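PDB 6K8H: aminotransferase class-III from Sphaerobacter thermophilus DSM 20745, which belongs to the class-III aminotransferase family of PLP-dependent enzymes and holds (5-hydroxy-4,6-dimethylpyridin-3-yl)methyl dihydrogen phosphate in its pocket. Local coordinates for residues Ala137-Thr142 with Gly156-Ala161; Met132-Ala137 with Gly291-Ser296; Glu356-Ala361 with Ile376-Arg381. One frame throughout, in Å; residues are numbered along the deposited sequence.

Two of the three contacts share one helix, and the third lies far away. Contacts 1 and 2 both use helix 127-142, have Ala137 in common and sit with their centres about 8 Å apart. Contact 2 ties the helix to strand 291-295 of the seven-stranded mixed sheet, whereas contact 1 carries it to the short helix 159-162; both touch the second subunit, so helix 127-142 links the sheet to the dimer interface. Along the chain, contact 1 falls within the long span that contact 2 closes, and contact 3 follows both. Contact 3, about 39 Å from either by centres, packs helix 337-361 against the exit of strand 373-377 from a separate three-stranded antiparallel sheet, on the opposite side of the chain's centre.

Contact 1. Residues Ala137-Thr142 with Gly156-Ala161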
ATOM      1  N   ALA B 137      -1.955  -1.292 -15.516  1.00  7.44           N
ATOM      2  CA  ALA B 137      -1.194  -1.929 -16.581  1.00  7.49           C
ATOM      3  C   ALA B 137      -2.101  -2.276 -17.747  1.00  9.32           C
ATOM      4  O   ALA B 137      -1.730  -2.076 -18.911  1.00  6.79           O
ATOM      5  CB  ALA B 137      -0.485  -3.184 -16.064  1.00  7.64           C
ATOM      6  N   ALA B 138      -3.299  -2.797 -17.449  1.00  8.11           N
ATOM      7  CA  ALA B 138      -4.234  -3.161 -18.506  1.00  6.69           C
ATOM      8  C   ALA B 138      -4.691  -1.940 -19.288  1.00  8.52           C
ATOM      9  O   ALA B 138      -4.830  -1.996 -20.520  1.00 10.48           O
ATOM     10  CB  ALA B 138      -5.436  -3.900 -17.922  1.00  8.31           C
ATOM     11  N   ARG B 139      -4.959  -0.835 -18.595  1.00  8.29           N
ATOM     12  CA  ARG B 139      -5.291   0.396 -19.310  1.00  8.07           C
ATOM     13  C   ARG B 139      -4.146   0.827 -20.223  1.00  8.33           C
ATOM     14  O   ARG B 139      -4.377   1.229 -21.369  1.00 10.07           O
ATOM     15  CB  ARG B 139      -5.643   1.516 -18.332  1.00  7.96           C
ATOM     16  CG  ARG B 139      -6.975   1.340 -17.588  1.00  9.69           C
ATOM     17  CD  ARG B 139      -7.606   2.688 -17.244  1.00  9.07           C
ATOM     18  NE  ARG B 139      -8.558   2.610 -16.126  1.00  7.94           N
ATOM     19  CZ  ARG B 139      -8.252   2.888 -14.860  1.00 12.99           C
ATOM     20  NH1 ARG B 139      -7.019   3.253 -14.537  1.00  9.46           N
ATOM     21  NH2 ARG B 139      -9.174   2.796 -13.911  1.00 11.05           N
ATOM     22  N   ALA B 140      -2.903   0.772 -19.729  1.00  7.87           N
ATOM     23  CA  ALA B 140      -1.772   1.214 -20.546  1.00  9.09           C
ATOM     24  C   ALA B 140      -1.532   0.284 -21.719  1.00 11.39           C
ATOM     25  O   ALA B 140      -1.076   0.722 -22.781  1.00 12.54           O
ATOM     26  CB  ALA B 140      -0.495   1.302 -19.701  1.00  5.73           C
ATOM     27  N   TYR B 141      -1.778  -1.007 -21.523  1.00  8.97           N
ATOM     28  CA  TYR B 141      -1.513  -1.987 -22.558  1.00 10.84           C
ATOM     29  C   TYR B 141      -2.559  -1.896 -23.660  1.00 11.70           C
ATOM     30  O   TYR B 141      -2.224  -1.850 -24.847  1.00 11.52           O
ATOM     31  CB  TYR B 141      -1.497  -3.391 -21.947  1.00 11.81           C
ATOM     32  CG  TYR B 141      -1.184  -4.443 -22.966  1.00  9.81           C
ATOM     33  CD1 TYR B 141       0.109  -4.622 -23.434  1.00 10.78           C
ATOM     34  CD2 TYR B 141      -2.191  -5.228 -23.496  1.00 13.29           C
ATOM     35  CE1 TYR B 141       0.398  -5.577 -24.409  1.00 15.25           C
ATOM     36  CE2 TYR B 141      -1.923  -6.178 -24.453  1.00 14.52           C
ATOM     37  CZ  TYR B 141      -0.632  -6.352 -24.909  1.00 18.81           C
ATOM     38  OH  TYR B 141      -0.395  -7.312 -25.865  1.00 22.81           O
ATOM     39  N   THR B 142      -3.834  -1.834 -23.278  1.00  9.89           N
ATOM     40  CA  THR B 142      -4.922  -1.826 -24.243  1.00 11.11           C
ATOM     41  C   THR B 142      -5.321  -0.426 -24.673  1.00  9.44           C
ATOM     42  O   THR B 142      -5.919  -0.276 -25.740  1.00 11.39           O
ATOM     43  CB  THR B 142      -6.161  -2.518 -23.664  1.00 10.54           C
ATOM     44  OG1 THR B 142      -6.723  -1.686 -22.642  1.00  8.55           O
ATOM     45  CG2 THR B 142      -5.809  -3.901 -23.092  1.00  5.54           C
ATOM     46  N   GLY B 156     -10.065  -4.916  -2.329  1.00 10.73           N
ATOM     47  CA  GLY B 156      -9.322  -3.848  -1.676  1.00 13.46           C
ATOM     48  C   GLY B 156     -10.029  -2.515  -1.787  1.00 12.24           C
ATOM     49  O   GLY B 156     -11.212  -2.440  -2.114  1.00  9.47           O
ATOM     50  N   SER B 157      -9.279  -1.441  -1.516  1.00  8.71           N
ATOM     51  CA  SER B 157      -9.853  -0.104  -1.364  1.00  8.57           C
ATOM     52  C   SER B 157      -9.664   0.806  -2.588  1.00 11.14           C
ATOM     53  O   SER B 157     -10.027   1.987  -2.528  1.00 10.38           O
ATOM     54  CB  SER B 157      -9.292   0.564  -0.094  1.00 11.19           C
ATOM     55  OG  SER B 157      -7.887   0.541  -0.071  1.00 12.82           O
ATOM     56  N   TYR B 158      -9.079   0.312  -3.671  1.00  9.18           N
ATOM     57  CA  TYR B 158      -8.950   1.116  -4.886  1.00  8.76           C
ATOM     58  C   TYR B 158     -10.321   1.405  -5.498  1.00  9.50           C
ATOM     59  O   TYR B 158     -11.099   0.478  -5.748  1.00  9.11           O
ATOM     60  CB  TYR B 158      -8.071   0.376  -5.881  1.00  8.91           C
ATOM     61  CG  TYR B 158      -7.852   1.053  -7.221  1.00  7.32           C
ATOM     62  CD1 TYR B 158      -7.531   2.402  -7.303  1.00  7.71           C
ATOM     63  CD2 TYR B 158      -7.928   0.322  -8.398  1.00  9.36           C
ATOM     64  CE1 TYR B 158      -7.306   3.014  -8.538  1.00 11.03           C
ATOM     65  CE2 TYR B 158      -7.707   0.915  -9.636  1.00  9.89           C
ATOM     66  CZ  TYR B 158      -7.406   2.265  -9.701  1.00 10.23           C
ATOM     67  OH  TYR B 158      -7.177   2.858 -10.923  1.00 10.00           O
ATOM     68  N   ASP B 159     -10.594   2.689  -5.789  1.00  7.88           N
ATOM     69  CA  ASP B 159     -11.927   3.147  -6.208  1.00 12.06           C
ATOM     70  C   ASP B 159     -12.605   2.222  -7.224  1.00  9.86           C
ATOM     71  O   ASP B 159     -13.747   1.780  -7.031  1.00 12.51           O
ATOM     72  CB  ASP B 159     -11.832   4.548  -6.833  1.00 11.39           C
ATOM     73  CG  ASP B 159     -11.367   5.609  -5.855  1.00 15.58           C
ATOM     74  OD1 ASP B 159     -10.323   5.398  -5.215  1.00 15.57           O
ATOM     75  OD2 ASP B 159     -12.026   6.671  -5.756  1.00 18.04           O
ATOM     76  N   PHE B 160     -11.918   1.949  -8.332  1.00  8.45           N
ATOM     77  CA  PHE B 160     -12.531   1.191  -9.417  1.00 10.57           C
ATOM     78  C   PHE B 160     -12.719  -0.278  -9.047  1.00  9.38           C
ATOM     79  O   PHE B 160     -13.708  -0.895  -9.461  1.00 12.09           O
ATOM     80  CB  PHE B 160     -11.683   1.351 -10.687  1.00  9.01           C
ATOM     81  CG  PHE B 160     -11.552   2.779 -11.134  1.00 10.53           C
ATOM     82  CD1 PHE B 160     -12.563   3.386 -11.861  1.00 12.16           C
ATOM     83  CD2 PHE B 160     -10.439   3.526 -10.801  1.00 13.45           C
ATOM     84  CE1 PHE B 160     -12.456   4.708 -12.260  1.00 11.31           C
ATOM     85  CE2 PHE B 160     -10.326   4.845 -11.195  1.00 15.48           C
ATOM     86  CZ  PHE B 160     -11.340   5.432 -11.933  1.00 12.29           C
ATOM     87  N   ALA B 161     -11.806  -0.844  -8.247  1.00 10.38           N
ATOM     88  CA  ALA B 161     -11.884  -2.254  -7.880  1.00  8.02           C
ATOM     89  C   ALA B 161     -12.948  -2.538  -6.828  1.00 11.75           C
ATOM     90  O   ALA B 161     -13.398  -3.683  -6.708  1.00 10.04           O
ATOM     91  CB  ALA B 161     -10.521  -2.734  -7.377  1.00  8.60           C
TER
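The Phe160 ring takes NH2 of Arg139 over one face, 3.4 Å above its plane and offset toward the rim, while CE1 of Tyr158 lies at its edge. This is a cation-pi contact met end-on: the guanidinium and ring planes stand 75° apart, so an edge of the guanidinium, and not its flat face, is presented to the phenyl ring. Arg139 CZ is 4.8 Å from the centroid of the Phe160 ring, close to the ring normal. The arginine can span the gap from helix 127-142 because its chain is extended from CG to NE. Tyr158 comes from the opposite direction with its ring plane 63° from the guanidinium, and its hydroxyl lies near the guanidinium plane without bonding to it. The polar ends look instead to the dimer interface: Asp159 of the second subunit takes Arg139 NH1 in a salt bridge at OD2 and hydrogen-bonds Tyr158 OH at OD1, with reciprocal pairs that make the interface symmetric. Arg139 NE bonds Pro145 O of its own chain, so two of three nitrogens are held, probably restricting rotation. Over one face of the Tyr158 ring, near its centre, lies the backbone N of Phe160, 4.2 Å above the plane.

Contact 2. Residues Met132-Ala137 with Gly291-Ser296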
ATOM      1  N   MET B 132      -4.639  -2.394  -8.038  1.00  5.59           N
ATOM      2  CA  MET B 132      -4.631  -1.110  -8.728  1.00  6.30           C
ATOM      3  C   MET B 132      -3.635  -1.120  -9.881  1.00  7.35           C
ATOM      4  O   MET B 132      -3.957  -0.705 -10.996  1.00  8.67           O
ATOM      5  CB  MET B 132      -4.294   0.014  -7.748  1.00  5.90           C
ATOM      6  CG  MET B 132      -4.099   1.354  -8.437  1.00  9.50           C
ATOM      7  SD  MET B 132      -3.843   2.696  -7.248  1.00 13.83           S
ATOM      8  CE  MET B 132      -2.071   2.611  -6.964  1.00  9.01           C
ATOM      9  N   MET B 133      -2.420  -1.614  -9.635  1.00  7.24           N
ATOM     10  CA  MET B 133      -1.393  -1.551 -10.669  1.00  8.99           C
ATOM     11  C   MET B 133      -1.684  -2.531 -11.794  1.00  8.12           C
ATOM     12  O   MET B 133      -1.299  -2.275 -12.936  1.00  6.67           O
ATOM     13  CB  MET B 133      -0.008  -1.808 -10.078  1.00  7.64           C
ATOM     14  CG  MET B 133       0.502  -0.698  -9.144  1.00  6.08           C
ATOM     15  SD  MET B 133       0.276   1.003  -9.726  1.00  9.95           S
ATOM     16  CE  MET B 133       1.137   0.911 -11.305  1.00  6.75           C
ATOM     17  N   ALA B 134      -2.392  -3.626 -11.507  1.00  6.71           N
ATOM     18  CA  ALA B 134      -2.838  -4.514 -12.581  1.00  8.10           C
ATOM     19  C   ALA B 134      -3.851  -3.816 -13.474  1.00  6.62           C
ATOM     20  O   ALA B 134      -3.759  -3.878 -14.709  1.00  7.63           O
ATOM     21  CB  ALA B 134      -3.452  -5.789 -11.995  1.00  6.54           C
ATOM     22  N   ILE B 135      -4.807  -3.121 -12.859  1.00  6.32           N
ATOM     23  CA  ILE B 135      -5.785  -2.356 -13.631  1.00  6.21           C
ATOM     24  C   ILE B 135      -5.094  -1.300 -14.478  1.00  7.45           C
ATOM     25  O   ILE B 135      -5.419  -1.112 -15.664  1.00 10.28           O
ATOM     26  CB  ILE B 135      -6.827  -1.732 -12.687  1.00  6.04           C
ATOM     27  CG1 ILE B 135      -7.779  -2.831 -12.203  1.00  7.72           C
ATOM     28  CG2 ILE B 135      -7.558  -0.571 -13.389  1.00  6.45           C
ATOM     29  CD1 ILE B 135      -8.532  -2.485 -10.927  1.00 10.14           C
ATOM     30  N   LYS B 136      -4.136  -0.597 -13.878  1.00  7.84           N
ATOM     31  CA  LYS B 136      -3.385   0.468 -14.591  1.00  6.63           C
ATOM     32  C   LYS B 136      -2.569  -0.135 -15.742  1.00  8.09           C
ATOM     33  O   LYS B 136      -2.536   0.455 -16.818  1.00  6.79           O
ATOM     34  CB  LYS B 136      -2.562   1.274 -13.587  1.00  7.73           C
ATOM     35  CG  LYS B 136      -3.396   2.170 -12.683  1.00  9.74           C
ATOM     36  CD  LYS B 136      -2.667   2.719 -11.486  1.00 11.60           C
ATOM     37  CE  LYS B 136      -1.350   3.378 -11.819  1.00 17.17           C
ATOM     38  NZ  LYS B 136      -1.473   4.848 -11.937  1.00 13.25           N
ATOM     39  N   ALA B 137      -1.955  -1.292 -15.516  1.00  7.44           N
ATOM     40  CA  ALA B 137      -1.194  -1.929 -16.581  1.00  7.49           C
ATOM     41  C   ALA B 137      -2.101  -2.276 -17.747  1.00  9.32           C
ATOM     42  O   ALA B 137      -1.730  -2.076 -18.911  1.00  6.79           O
ATOM     43  CB  ALA B 137      -0.485  -3.184 -16.064  1.00  7.64           C
ATOM     44  N   GLY B 291       2.539  -6.736  -1.824  1.00  7.14           N
ATOM     45  CA  GLY B 291       1.666  -7.147  -2.905  1.00  6.76           C
ATOM     46  C   GLY B 291       2.539  -7.415  -4.112  1.00  7.37           C
ATOM     47  O   GLY B 291       3.744  -7.153  -4.107  1.00  5.79           O
ATOM     48  N   ALA B 292       1.919  -7.924  -5.164  1.00  4.84           N
ATOM     49  CA  ALA B 292       2.685  -8.166  -6.379  1.00  8.33           C
ATOM     50  C   ALA B 292       1.721  -8.272  -7.536  1.00  8.47           C
ATOM     51  O   ALA B 292       0.616  -8.783  -7.383  1.00  6.72           O
ATOM     52  CB  ALA B 292       3.535  -9.448  -6.286  1.00  5.75           C
ATOM     53  N   VAL B 293       2.146  -7.786  -8.690  1.00  6.74           N
ATOM     54  CA  VAL B 293       1.414  -7.958  -9.930  1.00  8.16           C
ATOM     55  C   VAL B 293       2.365  -8.635 -10.904  1.00  7.47           C
ATOM     56  O   VAL B 293       3.526  -8.231 -11.022  1.00  7.40           O
ATOM     57  CB  VAL B 293       0.891  -6.608 -10.469  1.00 11.56           C
ATOM     58  CG1 VAL B 293       1.991  -5.559 -10.437  1.00  9.65           C
ATOM     59  CG2 VAL B 293       0.346  -6.762 -11.862  1.00  9.26           C
ATOM     60  N   GLY B 294       1.901  -9.699 -11.554  1.00  9.44           N
ATOM     61  CA  GLY B 294       2.768 -10.380 -12.492  1.00  8.93           C
ATOM     62  C   GLY B 294       1.962 -10.982 -13.618  1.00  8.32           C
ATOM     63  O   GLY B 294       0.736 -11.079 -13.556  1.00  8.31           O
ATOM     64  N   GLY B 295       2.680 -11.409 -14.648  1.00  7.12           N
ATOM     65  CA  GLY B 295       2.020 -12.060 -15.765  1.00  6.37           C
ATOM     66  C   GLY B 295       2.940 -12.182 -16.961  1.00 10.45           C
ATOM     67  O   GLY B 295       4.166 -12.309 -16.817  1.00  9.13           O
ATOM     68  N   SER B 296       2.323 -12.201 -18.144  1.00  8.84           N
ATOM     69  CA  SER B 296       3.079 -12.285 -19.384  1.00 13.42           C
ATOM     70  C   SER B 296       4.031 -11.102 -19.512  1.00 11.10           C
ATOM     71  O   SER B 296       3.704  -9.970 -19.116  1.00 12.07           O
ATOM     72  CB  SER B 296       2.149 -12.359 -20.577  1.00 12.92           C
ATOM     73  OG  SER B 296       1.416 -11.154 -20.744  1.00 11.05           O
TER
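Helix 127-142 passes over strand 291-295 with Ala134 and Val293 nearest, their CA atoms 6.1 Å apart. Such packing, with the helix on the mixed seven-stranded sheet, is the alpha/beta layering of the large domain of fold-type I PLP-dependent enzymes, and here a single valine supplies the strand's side of it. Val293 points at the helix and divides its two methyls between successive residues. CG2 meets the CB of Ala134 at 3.9 Å and lies 4.0 Å from the CA of Ala134, so this methyl rests against the helix backbone as well as the alanine side chain. The other methyl, CG1, is set between the backbone N and the carbonyl carbon (chi1 47°) and faces the start of Met133. That longer side chain touches through CB alone and then turns its sulfur end off the strand. With alanine at the closest position, the helix adds only one methyl there. Val293 is itself held in the sheet by backbone hydrogen bonds with Arg122, and on the far side of the helix Lys136 NZ forms a salt bridge with Glu162 of the second subunit. The more distant of the two methyl contacts runs from Val293 CG1 to Met133 CB, at 4.3 Å.

Contact 3. Residues Glu356-Ala361 with Ile376-Arg381; sequences EVLREA and IHLHQR
Leu358 reaches out from its helix and overlaps Leu378 through one methyl of each residue, Leu358 CD2 lying 4.0 Å from Leu378 CD2. The two side chains cross at about a right angle, which limits their meeting to the branch ends. Leu358 CG lies anti to the carbonyl carbon (chi1 -66°), and this directs the isobutyl group from the helix onto the opposing segment. Its second methyl, CD1, comes only to the margin of contact with the carbonyl O of His377. Leu378 meets it differently: its CB does not point at the helix, and the CD2 branch makes the touch. The same leucine packs against Phe398, Val399 and Val402 of helix 393-408, so its surface is shared between that helix and Leu358.

The pairing sets the end of helix 337-361 against strand 373-377, the middle strand of a three-stranded antiparallel sheet, and the chain that leaves it. Since strand 366-370 follows the helix and pairs with 373-377, the unit is a helix leading into a beta hairpin whose second strand returns to the helix. The neighbouring Val357 packs on helix 427-445.

On the exposed side of the helix, Arg359 grips the Glu356 carboxylate side-on: Arg359 NE reaches Glu356 OE1 at 2.9 Å and Arg359 NH2 reaches Glu356 OE2 at 3.0 Å, both nearly straight and both on the syn side. The oxygens lie in or near the guanidinium plane, but the nitrogens sit 32° and 26° out of the carboxylate plane. Beyond the strand, Arg381 NH2 lies over one face of the His379 ring, offset toward the rim, Arg381 NH1 is salt-bridged to Glu395, and Arg381 N donates, in the ring plane, to His379 ND1 at 3.0 Å.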
ATOM      1  N   GLU B 356     -20.088 -33.683   9.441  1.00 11.10           N
ATOM      2  CA  GLU B 356     -20.639 -34.705  10.325  1.00 14.77           C
ATOM      3  C   GLU B 356     -21.296 -34.087  11.556  1.00 13.91           C
ATOM      4  O   GLU B 356     -22.336 -34.575  12.006  1.00 15.17           O
ATOM      5  CB  GLU B 356     -19.552 -35.705  10.727  1.00 15.74           C
ATOM      6  CG  GLU B 356     -19.970 -36.692  11.826  1.00 26.27           C
ATOM      7  CD  GLU B 356     -21.106 -37.632  11.414  1.00 33.95           C
ATOM      8  OE1 GLU B 356     -21.506 -37.626  10.226  1.00 37.35           O
ATOM      9  OE2 GLU B 356     -21.604 -38.386  12.286  1.00 40.59           O
ATOM     10  N   VAL B 357     -20.714 -33.011  12.110  1.00 11.38           N
ATOM     11  CA  VAL B 357     -21.328 -32.335  13.262  1.00 11.58           C
ATOM     12  C   VAL B 357     -22.692 -31.776  12.882  1.00 12.87           C
ATOM     13  O   VAL B 357     -23.673 -31.913  13.625  1.00 11.73           O
ATOM     14  CB  VAL B 357     -20.408 -31.216  13.799  1.00 11.96           C
ATOM     15  CG1 VAL B 357     -21.179 -30.270  14.728  1.00 10.91           C
ATOM     16  CG2 VAL B 357     -19.214 -31.792  14.522  1.00 13.34           C
ATOM     17  N   LEU B 358     -22.776 -31.146  11.707  1.00 11.51           N
ATOM     18  CA  LEU B 358     -24.052 -30.626  11.235  1.00 11.83           C
ATOM     19  C   LEU B 358     -25.058 -31.754  11.025  1.00 13.80           C
ATOM     20  O   LEU B 358     -26.237 -31.630  11.384  1.00 13.11           O
ATOM     21  CB  LEU B 358     -23.839 -29.854   9.935  1.00 11.95           C
ATOM     22  CG  LEU B 358     -23.012 -28.568  10.017  1.00 12.17           C
ATOM     23  CD1 LEU B 358     -22.631 -28.096   8.615  1.00 12.48           C
ATOM     24  CD2 LEU B 358     -23.805 -27.484  10.744  1.00 15.48           C
ATOM     25  N   ARG B 359     -24.605 -32.855  10.447  1.00 12.95           N
ATOM     26  CA  ARG B 359     -25.534 -33.973  10.181  1.00 18.43           C
ATOM     27  C   ARG B 359     -26.060 -34.537  11.503  1.00 15.34           C
ATOM     28  O   ARG B 359     -27.232 -34.668  11.639  1.00 14.97           O
ATOM     29  CB  ARG B 359     -24.818 -35.082   9.416  1.00 17.83           C
ATOM     30  CG  ARG B 359     -25.729 -36.232   9.038  1.00 21.73           C
ATOM     31  CD  ARG B 359     -24.986 -37.532   8.788  1.00 29.95           C
ATOM     32  NE  ARG B 359     -24.407 -38.081   9.991  1.00 34.29           N
ATOM     33  CZ  ARG B 359     -25.092 -38.698  10.945  1.00 35.25           C
ATOM     34  NH1 ARG B 359     -26.391 -38.884  10.830  1.00 36.59           N
ATOM     35  NH2 ARG B 359     -24.476 -39.144  12.014  1.00 39.02           N
ATOM     36  N   GLU B 360     -25.174 -34.783  12.455  1.00 14.47           N
ATOM     37  CA  GLU B 360     -25.576 -35.355  13.763  1.00 21.28           C
ATOM     38  C   GLU B 360     -26.520 -34.407  14.512  1.00 22.53           C
ATOM     39  O   GLU B 360     -27.386 -34.909  15.205  1.00 20.08           O
ATOM     40  CB  GLU B 360     -24.402 -35.759  14.649  1.00 18.81           C
ATOM     41  CG  GLU B 360     -24.810 -36.788  15.693  1.00 37.85           C
ATOM     42  CD  GLU B 360     -24.150 -36.671  17.056  1.00 47.31           C
ATOM     43  OE1 GLU B 360     -24.528 -37.423  17.982  1.00 55.86           O
ATOM     44  OE2 GLU B 360     -23.263 -35.836  17.194  1.00 50.25           O
ATOM     45  N   ALA B 361     -26.275 -33.102  14.447  1.00 14.52           N
ATOM     46  CA  ALA B 361     -27.140 -32.133  15.149  1.00 16.65           C
ATOM     47  C   ALA B 361     -28.462 -31.911  14.397  1.00 17.00           C
ATOM     48  O   ALA B 361     -29.308 -31.231  14.921  1.00 18.29           O
ATOM     49  CB  ALA B 361     -26.407 -30.838  15.377  1.00 16.82           C
ATOM     50  N   ILE B 376     -17.782 -22.382   6.452  1.00  9.13           N
ATOM     51  CA  ILE B 376     -18.970 -23.050   6.983  1.00  8.63           C
ATOM     52  C   ILE B 376     -20.203 -22.237   6.612  1.00 11.10           C
ATOM     53  O   ILE B 376     -20.196 -21.004   6.676  1.00 11.88           O
ATOM     54  CB  ILE B 376     -18.877 -23.236   8.508  1.00  9.55           C
ATOM     55  CG1 ILE B 376     -17.528 -23.842   8.907  1.00  9.04           C
ATOM     56  CG2 ILE B 376     -20.020 -24.114   8.999  1.00 10.01           C
ATOM     57  CD1 ILE B 376     -17.332 -23.932  10.423  1.00  9.62           C
ATOM     58  N   HIS B 377     -21.261 -22.925   6.206  1.00  7.39           N
ATOM     59  CA  HIS B 377     -22.527 -22.312   5.844  1.00  9.61           C
ATOM     60  C   HIS B 377     -23.633 -22.990   6.631  1.00 10.57           C
ATOM     61  O   HIS B 377     -23.681 -24.224   6.686  1.00 10.99           O
ATOM     62  CB  HIS B 377     -22.787 -22.477   4.351  1.00  8.59           C
ATOM     63  CG  HIS B 377     -21.657 -22.007   3.488  1.00 11.66           C
ATOM     64  ND1 HIS B 377     -21.437 -20.674   3.213  1.00 10.65           N
ATOM     65  CD2 HIS B 377     -20.692 -22.693   2.832  1.00  9.98           C
ATOM     66  CE1 HIS B 377     -20.387 -20.558   2.417  1.00 10.27           C
ATOM     67  NE2 HIS B 377     -19.911 -21.768   2.178  1.00 13.11           N
ATOM     68  N   LEU B 378     -24.522 -22.191   7.222  1.00  9.12           N
ATOM     69  CA  LEU B 378     -25.639 -22.724   8.006  1.00 11.86           C
ATOM     70  C   LEU B 378     -26.939 -22.710   7.210  1.00 11.79           C
ATOM     71  O   LEU B 378     -28.022 -22.413   7.728  1.00 10.80           O
ATOM     72  CB  LEU B 378     -25.771 -21.969   9.324  1.00 10.61           C
ATOM     73  CG  LEU B 378     -24.460 -22.083  10.111  1.00 10.95           C
ATOM     74  CD1 LEU B 378     -24.605 -21.528  11.514  1.00 12.13           C
ATOM     75  CD2 LEU B 378     -23.969 -23.530  10.168  1.00 12.47           C
ATOM     76  N   HIS B 379     -26.821 -23.017   5.919  1.00 11.69           N
ATOM     77  CA  HIS B 379     -27.946 -23.187   5.016  1.00 12.23           C
ATOM     78  C   HIS B 379     -27.520 -24.187   3.950  1.00 11.63           C
ATOM     79  O   HIS B 379     -26.353 -24.577   3.871  1.00  9.82           O
ATOM     80  CB  HIS B 379     -28.371 -21.857   4.394  1.00  8.62           C
ATOM     81  CG  HIS B 379     -27.313 -21.257   3.525  1.00  8.56           C
ATOM     82  ND1 HIS B 379     -27.032 -21.735   2.261  1.00  9.51           N
ATOM     83  CD2 HIS B 379     -26.452 -20.234   3.743  1.00 11.38           C
ATOM     84  CE1 HIS B 379     -26.046 -21.026   1.735  1.00 11.82           C
ATOM     85  NE2 HIS B 379     -25.674 -20.112   2.615  1.00  7.93           N
ATOM     86  N   GLN B 380     -28.482 -24.614   3.133  1.00 10.66           N
ATOM     87  CA  GLN B 380     -28.205 -25.572   2.077  1.00  9.62           C
ATOM     88  C   GLN B 380     -28.558 -25.013   0.700  1.00 14.48           C
ATOM     89  O   GLN B 380     -28.955 -25.759  -0.200  1.00 10.07           O
ATOM     90  CB  GLN B 380     -28.926 -26.892   2.356  1.00 20.39           C
ATOM     91  CG  GLN B 380     -28.186 -27.712   3.420  1.00 18.57           C
ATOM     92  CD  GLN B 380     -28.885 -28.994   3.819  1.00 23.31           C
ATOM     93  OE1 GLN B 380     -30.111 -29.093   3.784  1.00 31.48           O
ATOM     94  NE2 GLN B 380     -28.099 -29.987   4.219  1.00 31.12           N
ATOM     95  N   ARG B 381     -28.403 -23.689   0.519  1.00  8.92           N
ATOM     96  CA  ARG B 381     -28.611 -23.108  -0.800  1.00  6.48           C
ATOM     97  C   ARG B 381     -27.412 -23.376  -1.701  1.00  9.08           C
ATOM     98  O   ARG B 381     -26.266 -23.320  -1.243  1.00 10.34           O
ATOM     99  CB  ARG B 381     -28.844 -21.604  -0.697  1.00  8.85           C
ATOM    100  CG  ARG B 381     -30.077 -21.253   0.110  1.00  7.39           C
ATOM    101  CD  ARG B 381     -30.386 -19.756   0.074  1.00 10.16           C
ATOM    102  NE  ARG B 381     -29.360 -18.967   0.739  1.00  8.38           N
ATOM    103  CZ  ARG B 381     -29.315 -18.758   2.048  1.00 14.43           C
ATOM    104  NH1 ARG B 381     -30.243 -19.288   2.843  1.00 11.85           N
ATOM    105  NH2 ARG B 381     -28.352 -18.003   2.562  1.00 13.26           N
TER